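Local coordinates for protein deoxyribodipyrimidine photo-lyase (Oryza sativa Japonica Group, PDB 3UMV) that repairs ultraviolet-damaged DNA by using light and bound FAD to split cyclobutane pyrimidine dimers back into separate pyrimidines, at residues 168-180 with 190-202. Numbering follows the deposited sequence.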
ATOM      1  N   ALA A 168       7.624  -9.384   3.136  1.00 13.95           N
ATOM      2  CA  ALA A 168       8.022  -8.490   4.213  1.00 11.66           C
ATOM      3  C   ALA A 168       6.889  -7.553   4.607  1.00 16.18           C
ATOM      4  O   ALA A 168       7.031  -6.772   5.545  1.00 16.10           O
ATOM      5  CB  ALA A 168       9.252  -7.667   3.798  1.00 14.10           C
ATOM      6  N   HIS A 169       5.775  -7.613   3.888  1.00 13.44           N
ATOM      7  CA  HIS A 169       4.697  -6.638   4.089  1.00 13.95           C
ATOM      8  C   HIS A 169       3.566  -7.168   4.972  1.00 12.42           C
ATOM      9  O   HIS A 169       2.926  -6.415   5.706  1.00 17.24           O
ATOM     10  CB  HIS A 169       4.116  -6.214   2.742  1.00 15.75           C
ATOM     11  CG  HIS A 169       3.625  -4.800   2.715  1.00 13.67           C
ATOM     12  ND1 HIS A 169       4.475  -3.717   2.609  1.00 13.75           N
ATOM     13  CD2 HIS A 169       2.372  -4.295   2.758  1.00 12.67           C
ATOM     14  CE1 HIS A 169       3.764  -2.602   2.594  1.00 14.44           C
ATOM     15  NE2 HIS A 169       2.484  -2.927   2.681  1.00 19.02           N
ATOM     16  N   ASN A 170       3.307  -8.464   4.899  1.00 14.25           N
ATOM     17  CA  ASN A 170       2.190  -9.039   5.621  1.00 12.87           C
ATOM     18  C   ASN A 170       2.681  -9.751   6.886  1.00 14.04           C
ATOM     19  O   ASN A 170       3.782 -10.291   6.895  1.00 18.27           O
ATOM     20  CB  ASN A 170       1.449 -10.034   4.732  1.00 12.67           C
ATOM     21  CG  ASN A 170       0.773  -9.365   3.549  1.00 14.67           C
ATOM     22  OD1 ASN A 170      -0.045  -8.461   3.727  1.00 17.15           O
ATOM     23  ND2 ASN A 170       1.144  -9.773   2.331  1.00 16.40           N
ATOM     24  N   VAL A 171       1.862  -9.749   7.938  1.00 15.03           N
ATOM     25  CA  VAL A 171       2.180 -10.494   9.154  1.00 15.14           C
ATOM     26  C   VAL A 171       2.210 -11.975   8.841  1.00 15.60           C
ATOM     27  O   VAL A 171       3.158 -12.678   9.199  1.00 14.73           O
ATOM     28  CB  VAL A 171       1.151 -10.244  10.296  1.00 12.07           C
ATOM     29  CG1 VAL A 171       1.541 -11.027  11.536  1.00 16.11           C
ATOM     30  CG2 VAL A 171       1.071  -8.753  10.615  1.00 18.76           C
ATOM     31  N   VAL A 172       1.156 -12.457   8.190  1.00 17.92           N
ATOM     32  CA  VAL A 172       1.113 -13.846   7.767  1.00 17.56           C
ATOM     33  C   VAL A 172       1.429 -13.861   6.274  1.00 14.07           C
ATOM     34  O   VAL A 172       0.770 -13.174   5.491  1.00 12.47           O
ATOM     35  CB  VAL A 172      -0.279 -14.473   8.023  1.00 17.56           C
ATOM     36  CG1 VAL A 172      -0.286 -15.950   7.631  1.00 14.98           C
ATOM     37  CG2 VAL A 172      -0.692 -14.328   9.500  1.00 16.17           C
ATOM     38  N   PRO A 173       2.446 -14.628   5.864  1.00 16.20           N
ATOM     39  CA  PRO A 173       2.826 -14.646   4.444  1.00 13.33           C
ATOM     40  C   PRO A 173       1.633 -14.897   3.539  1.00 15.04           C
ATOM     41  O   PRO A 173       0.800 -15.757   3.848  1.00 16.19           O
ATOM     42  CB  PRO A 173       3.812 -15.812   4.375  1.00 18.31           C
ATOM     43  CG  PRO A 173       4.412 -15.863   5.742  1.00 18.51           C
ATOM     44  CD  PRO A 173       3.341 -15.450   6.699  1.00 18.92           C
ATOM     45  N   VAL A 174       1.543 -14.140   2.445  1.00 16.27           N
ATOM     46  CA  VAL A 174       0.377 -14.201   1.563  1.00 14.00           C
ATOM     47  C   VAL A 174       0.073 -15.620   1.036  1.00 17.96           C
ATOM     48  O   VAL A 174      -1.097 -16.010   0.933  1.00 19.46           O
ATOM     49  CB  VAL A 174       0.525 -13.219   0.378  1.00 13.88           C
ATOM     50  CG1 VAL A 174       1.732 -13.615  -0.509  1.00 19.95           C
ATOM     51  CG2 VAL A 174      -0.764 -13.190  -0.435  1.00 15.52           C
ATOM     52  N   TRP A 175       1.108 -16.392   0.710  1.00 19.70           N
ATOM     53  CA  TRP A 175       0.897 -17.733   0.151  1.00 21.70           C
ATOM     54  C   TRP A 175       0.582 -18.763   1.239  1.00 21.55           C
ATOM     55  O   TRP A 175       0.136 -19.877   0.953  1.00 22.67           O
ATOM     56  CB  TRP A 175       2.117 -18.168  -0.687  1.00 21.08           C
ATOM     57  CG  TRP A 175       3.391 -17.684  -0.106  1.00 19.91           C
ATOM     58  CD1 TRP A 175       3.988 -18.124   1.047  1.00 26.93           C
ATOM     59  CD2 TRP A 175       4.227 -16.642  -0.618  1.00 18.69           C
ATOM     60  NE1 TRP A 175       5.149 -17.425   1.277  1.00 24.40           N
ATOM     61  CE2 TRP A 175       5.316 -16.506   0.273  1.00 19.42           C
ATOM     62  CE3 TRP A 175       4.167 -15.819  -1.744  1.00 18.38           C
ATOM     63  CZ2 TRP A 175       6.325 -15.576   0.075  1.00 19.44           C
ATOM     64  CZ3 TRP A 175       5.176 -14.904  -1.946  1.00 20.38           C
ATOM     65  CH2 TRP A 175       6.245 -14.791  -1.046  1.00 18.67           C
ATOM     66  N   THR A 176       0.788 -18.371   2.492  1.00 16.91           N
ATOM     67  CA  THR A 176       0.526 -19.237   3.632  1.00 19.82           C
ATOM     68  C   THR A 176      -0.827 -18.930   4.277  1.00 19.18           C
ATOM     69  O   THR A 176      -1.519 -19.835   4.748  1.00 23.42           O
ATOM     70  CB  THR A 176       1.621 -19.072   4.686  1.00 24.52           C
ATOM     71  OG1 THR A 176       2.877 -19.457   4.118  1.00 29.94           O
ATOM     72  CG2 THR A 176       1.335 -19.928   5.906  1.00 27.70           C
ATOM     73  N   ALA A 177      -1.228 -17.659   4.279  1.00 15.78           N
ATOM     74  CA  ALA A 177      -2.454 -17.273   4.992  1.00 16.14           C
ATOM     75  C   ALA A 177      -3.650 -18.068   4.483  1.00 21.51           C
ATOM     76  O   ALA A 177      -4.460 -18.583   5.256  1.00 20.27           O
ATOM     77  CB  ALA A 177      -2.717 -15.767   4.827  1.00 16.48           C
ATOM     78  N   SER A 178      -3.759 -18.124   3.164  1.00 25.32           N
ATOM     79  CA  SER A 178      -4.754 -18.941   2.503  1.00 21.70           C
ATOM     80  C   SER A 178      -4.168 -19.433   1.194  1.00 21.37           C
ATOM     81  O   SER A 178      -3.263 -18.808   0.621  1.00 19.62           O
ATOM     82  CB  SER A 178      -6.044 -18.162   2.246  1.00 25.32           C
ATOM     83  OG  SER A 178      -7.024 -19.002   1.664  1.00 18.58           O
ATOM     84  N   ALA A 179      -4.665 -20.573   0.743  1.00 17.88           N
ATOM     85  CA  ALA A 179      -4.261 -21.135  -0.533  1.00 17.18           C
ATOM     86  C   ALA A 179      -5.151 -20.619  -1.658  1.00 18.57           C
ATOM     87  O   ALA A 179      -4.941 -20.957  -2.826  1.00 24.66           O
ATOM     88  CB  ALA A 179      -4.301 -22.669  -0.479  1.00 23.37           C
ATOM     89  N   LYS A 180      -6.145 -19.805  -1.313  1.00 18.45           N
ATOM     90  CA  LYS A 180      -7.076 -19.311  -2.326  1.00 21.51           C
ATOM     91  C   LYS A 180      -7.597 -17.916  -1.996  1.00 18.75           C
ATOM     92  O   LYS A 180      -7.403 -17.434  -0.888  1.00 16.45           O
ATOM     93  CB  LYS A 180      -8.237 -20.288  -2.520  1.00 24.33           C
ATOM     94  CG  LYS A 180      -9.142 -20.448  -1.310  1.00 28.51           C
ATOM     95  CD  LYS A 180     -10.367 -21.269  -1.671  1.00 35.13           C
ATOM     96  CE  LYS A 180     -11.533 -20.960  -0.750  1.00 40.52           C
ATOM     97  NZ  LYS A 180     -11.133 -21.003   0.679  1.00 42.79           N
ATOM     98  N   GLY A 190     -10.776 -16.467   9.863  1.00 21.77           N
ATOM     99  CA  GLY A 190     -10.819 -17.830  10.358  1.00 24.14           C
ATOM    100  C   GLY A 190      -9.484 -18.520  10.132  1.00 24.45           C
ATOM    101  O   GLY A 190      -8.997 -19.254  10.985  1.00 27.24           O
ATOM    102  N   LYS A 191      -8.873 -18.266   8.986  1.00 26.69           N
ATOM    103  CA  LYS A 191      -7.598 -18.899   8.673  1.00 25.25           C
ATOM    104  C   LYS A 191      -6.401 -18.263   9.376  1.00 25.25           C
ATOM    105  O   LYS A 191      -5.576 -18.969   9.954  1.00 29.30           O
ATOM    106  CB  LYS A 191      -7.388 -18.976   7.157  1.00 23.99           C
ATOM    107  CG  LYS A 191      -8.366 -19.937   6.505  1.00 22.54           C
ATOM    108  CD  LYS A 191      -8.018 -20.279   5.074  1.00 22.44           C
ATOM    109  CE  LYS A 191      -9.169 -21.016   4.441  1.00 23.91           C
ATOM    110  NZ  LYS A 191      -8.972 -21.224   2.988  1.00 24.08           N
ATOM    111  N   VAL A 192      -6.309 -16.938   9.353  1.00 19.83           N
ATOM    112  CA  VAL A 192      -5.139 -16.282   9.924  1.00 22.01           C
ATOM    113  C   VAL A 192      -5.110 -16.286  11.461  1.00 17.70           C
ATOM    114  O   VAL A 192      -4.040 -16.315  12.061  1.00 24.10           O
ATOM    115  CB  VAL A 192      -4.914 -14.854   9.357  1.00 24.00           C
ATOM    116  CG1 VAL A 192      -4.643 -14.926   7.855  1.00 20.87           C
ATOM    117  CG2 VAL A 192      -6.106 -13.953   9.629  1.00 21.38           C
ATOM    118  N   SER A 193      -6.273 -16.249  12.099  1.00 22.82           N
ATOM    119  CA  SER A 193      -6.291 -16.220  13.557  1.00 23.50           C
ATOM    120  C   SER A 193      -5.635 -17.479  14.124  1.00 26.08           C
ATOM    121  O   SER A 193      -5.025 -17.441  15.198  1.00 25.11           O
ATOM    122  CB  SER A 193      -7.712 -16.038  14.094  1.00 27.22           C
ATOM    123  OG  SER A 193      -8.535 -17.119  13.712  1.00 29.48           O
ATOM    124  N   LYS A 194      -5.742 -18.586  13.393  1.00 25.86           N
ATOM    125  CA  LYS A 194      -5.127 -19.853  13.799  1.00 27.37           C
ATOM    126  C   LYS A 194      -3.597 -19.834  13.855  1.00 28.50           C
ATOM    127  O   LYS A 194      -2.984 -20.582  14.627  1.00 30.60           O
ATOM    128  CB  LYS A 194      -5.566 -20.972  12.864  1.00 30.28           C
ATOM    129  CG  LYS A 194      -7.029 -21.349  12.992  1.00 37.15           C
ATOM    130  CD  LYS A 194      -7.382 -22.403  11.964  1.00 42.68           C
ATOM    131  CE  LYS A 194      -8.836 -22.804  12.049  1.00 47.27           C
ATOM    132  NZ  LYS A 194      -9.144 -23.817  11.006  1.00 52.47           N
ATOM    133  N   VAL A 195      -2.979 -19.005  13.024  1.00 20.35           N
ATOM    134  CA  VAL A 195      -1.531 -18.955  12.940  1.00 20.43           C
ATOM    135  C   VAL A 195      -0.988 -17.596  13.363  1.00 22.06           C
ATOM    136  O   VAL A 195       0.198 -17.315  13.194  1.00 24.33           O
ATOM    137  CB  VAL A 195      -1.040 -19.264  11.506  1.00 20.77           C
ATOM    138  CG1 VAL A 195      -1.416 -20.676  11.099  1.00 26.17           C
ATOM    139  CG2 VAL A 195      -1.612 -18.268  10.518  1.00 20.24           C
ATOM    140  N   MET A 196      -1.849 -16.751  13.916  1.00 22.27           N
ATOM    141  CA  MET A 196      -1.432 -15.404  14.270  1.00 23.66           C
ATOM    142  C   MET A 196      -0.325 -15.429  15.312  1.00 22.77           C
ATOM    143  O   MET A 196       0.645 -14.685  15.196  1.00 25.33           O
ATOM    144  CB  MET A 196      -2.610 -14.557  14.753  1.00 24.87           C
ATOM    145  CG  MET A 196      -2.297 -13.062  14.850  1.00 24.91           C
ATOM    146  SD  MET A 196      -1.866 -12.262  13.267  1.00 26.58           S
ATOM    147  CE  MET A 196      -3.231 -12.748  12.219  1.00 23.58           C
ATOM    148  N   ASP A 197      -0.450 -16.299  16.317  1.00 20.71           N
ATOM    149  CA  ASP A 197       0.568 -16.385  17.363  1.00 25.51           C
ATOM    150  C   ASP A 197       1.936 -16.812  16.806  1.00 26.08           C
ATOM    151  O   ASP A 197       2.980 -16.416  17.319  1.00 24.23           O
ATOM    152  CB  ASP A 197       0.120 -17.323  18.495  1.00 31.70           C
ATOM    153  CG  ASP A 197      -0.987 -16.728  19.347  1.00 42.82           C
ATOM    154  OD1 ASP A 197      -1.169 -15.488  19.318  1.00 43.31           O
ATOM    155  OD2 ASP A 197      -1.671 -17.503  20.054  1.00 50.51           O
ATOM    156  N   GLU A 198       1.920 -17.591  15.731  1.00 22.76           N
ATOM    157  CA  GLU A 198       3.147 -18.038  15.091  1.00 23.67           C
ATOM    158  C   GLU A 198       3.878 -16.950  14.298  1.00 21.41           C
ATOM    159  O   GLU A 198       5.102 -17.008  14.155  1.00 24.85           O
ATOM    160  CB  GLU A 198       2.861 -19.244  14.188  1.00 26.64           C
ATOM    161  CG  GLU A 198       4.066 -19.748  13.414  1.00 26.05           C
ATOM    162  CD  GLU A 198       3.798 -21.059  12.691  1.00 30.49           C
ATOM    163  OE1 GLU A 198       2.627 -21.495  12.645  1.00 33.56           O
ATOM    164  OE2 GLU A 198       4.764 -21.653  12.166  1.00 34.81           O
ATOM    165  N   TYR A 199       3.138 -15.967  13.781  1.00 19.18           N
ATOM    166  CA  TYR A 199       3.729 -14.952  12.895  1.00 16.09           C
ATOM    167  C   TYR A 199       3.824 -13.543  13.474  1.00 18.88           C
ATOM    168  O   TYR A 199       4.692 -12.753  13.066  1.00 21.50           O
ATOM    169  CB  TYR A 199       2.975 -14.910  11.561  1.00 15.68           C
ATOM    170  CG  TYR A 199       3.170 -16.175  10.771  1.00 15.01           C
ATOM    171  CD1 TYR A 199       4.337 -16.390  10.068  1.00 17.88           C
ATOM    172  CD2 TYR A 199       2.196 -17.163  10.749  1.00 19.84           C
ATOM    173  CE1 TYR A 199       4.540 -17.537   9.358  1.00 19.97           C
ATOM    174  CE2 TYR A 199       2.387 -18.333  10.026  1.00 23.93           C
ATOM    175  CZ  TYR A 199       3.565 -18.503   9.325  1.00 20.55           C
ATOM    176  OH  TYR A 199       3.790 -19.647   8.603  1.00 21.31           O
ATOM    177  N   LEU A 200       2.946 -13.223  14.421  1.00 20.05           N
ATOM    178  CA  LEU A 200       3.002 -11.918  15.066  1.00 21.28           C
ATOM    179  C   LEU A 200       4.021 -11.934  16.205  1.00 23.94           C
ATOM    180  O   LEU A 200       3.663 -12.024  17.380  1.00 27.61           O
ATOM    181  CB  LEU A 200       1.627 -11.477  15.558  1.00 20.59           C
ATOM    182  CG  LEU A 200       1.564 -10.064  16.126  1.00 19.67           C
ATOM    183  CD1 LEU A 200       2.183  -9.056  15.164  1.00 22.45           C
ATOM    184  CD2 LEU A 200       0.106  -9.691  16.412  1.00 22.96           C
ATOM    185  N   VAL A 201       5.288 -11.845  15.819  1.00 20.61           N
ATOM    186  CA  VAL A 201       6.427 -12.007  16.710  1.00 20.93           C
ATOM    187  C   VAL A 201       7.385 -10.841  16.511  1.00 20.52           C
ATOM    188  O   VAL A 201       7.283 -10.097  15.536  1.00 20.34           O
ATOM    189  CB  VAL A 201       7.170 -13.332  16.419  1.00 24.72           C
ATOM    190  CG1 VAL A 201       6.211 -14.492  16.512  1.00 28.16           C
ATOM    191  CG2 VAL A 201       7.812 -13.304  15.040  1.00 24.85           C
ATOM    192  N   GLU A 202       8.318 -10.672  17.436  1.00 21.27           N
ATOM    193  CA  GLU A 202       9.259  -9.568  17.342  1.00 18.92           C
ATOM    194  C   GLU A 202      10.262  -9.788  16.223  1.00 18.42           C
ATOM    195  O   GLU A 202      10.465 -10.917  15.763  1.00 20.94           O
ATOM    196  CB  GLU A 202       9.990  -9.360  18.682  1.00 26.87           C
ATOM    197  CG  GLU A 202       9.395  -8.219  19.541  1.00 28.39           C
ATOM    198  CD  GLU A 202       9.507  -6.840  18.881  1.00 33.48           C
ATOM    199  OE1 GLU A 202       8.927  -5.864  19.423  1.00 33.45           O
ATOM    200  OE2 GLU A 202      10.176  -6.727  17.822  1.00 32.12           O
TER
HETATM  201  O   HOH W   1      -6.402 -22.516   2.330  1.00 28.99           O
HETATM  202  O   HOH W   2     -10.340 -23.369   2.256  1.00 39.39           O
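Tyr199 lays one ring face against Pro173 in a CH-pi contact, with Pro173 CD 3.9 Å from the ring centroid. The opposite face carries Glu198 CG. Thr176 CG2 meets the phenol end, 3.7 Å from Tyr199 OH.

The apolar packing centres on the two valines before the proline. Val172 CG1 touches Val195 CG2 at 3.9 Å and also Tyr199 CD2, while Val172 CG2 meets Met196 CE. Bends at chi2 (62°) and chi3 (52°) turn the methionine end back to this methyl. Val171 CG1 touches both Met196 SD and Leu200 CB, each at 4.0 Å. Ala177 CB packs on Val192 CG1 at 3.7 Å. An alanine in place of Tyr199 would probably leave Pro173 without its aromatic partner and open a gap beside Val172.

At the polar end, Lys180 NZ and Lys191 NZ approach to 3.2 Å. Both form salt bridges to Glu182, which also hydrogen-bonds Ser178 OG. One water bridges the two amines; another joins Lys191 NZ to Ala179 N.

The apolar seam joins the 190-202 helices to a segment whose Val171 N hydrogen-bonds Glu325, probably part of the FAD site; the Val171 side chain is about 10 Å from the bound FAD. The shared carboxylate probably offsets the two lysine charges.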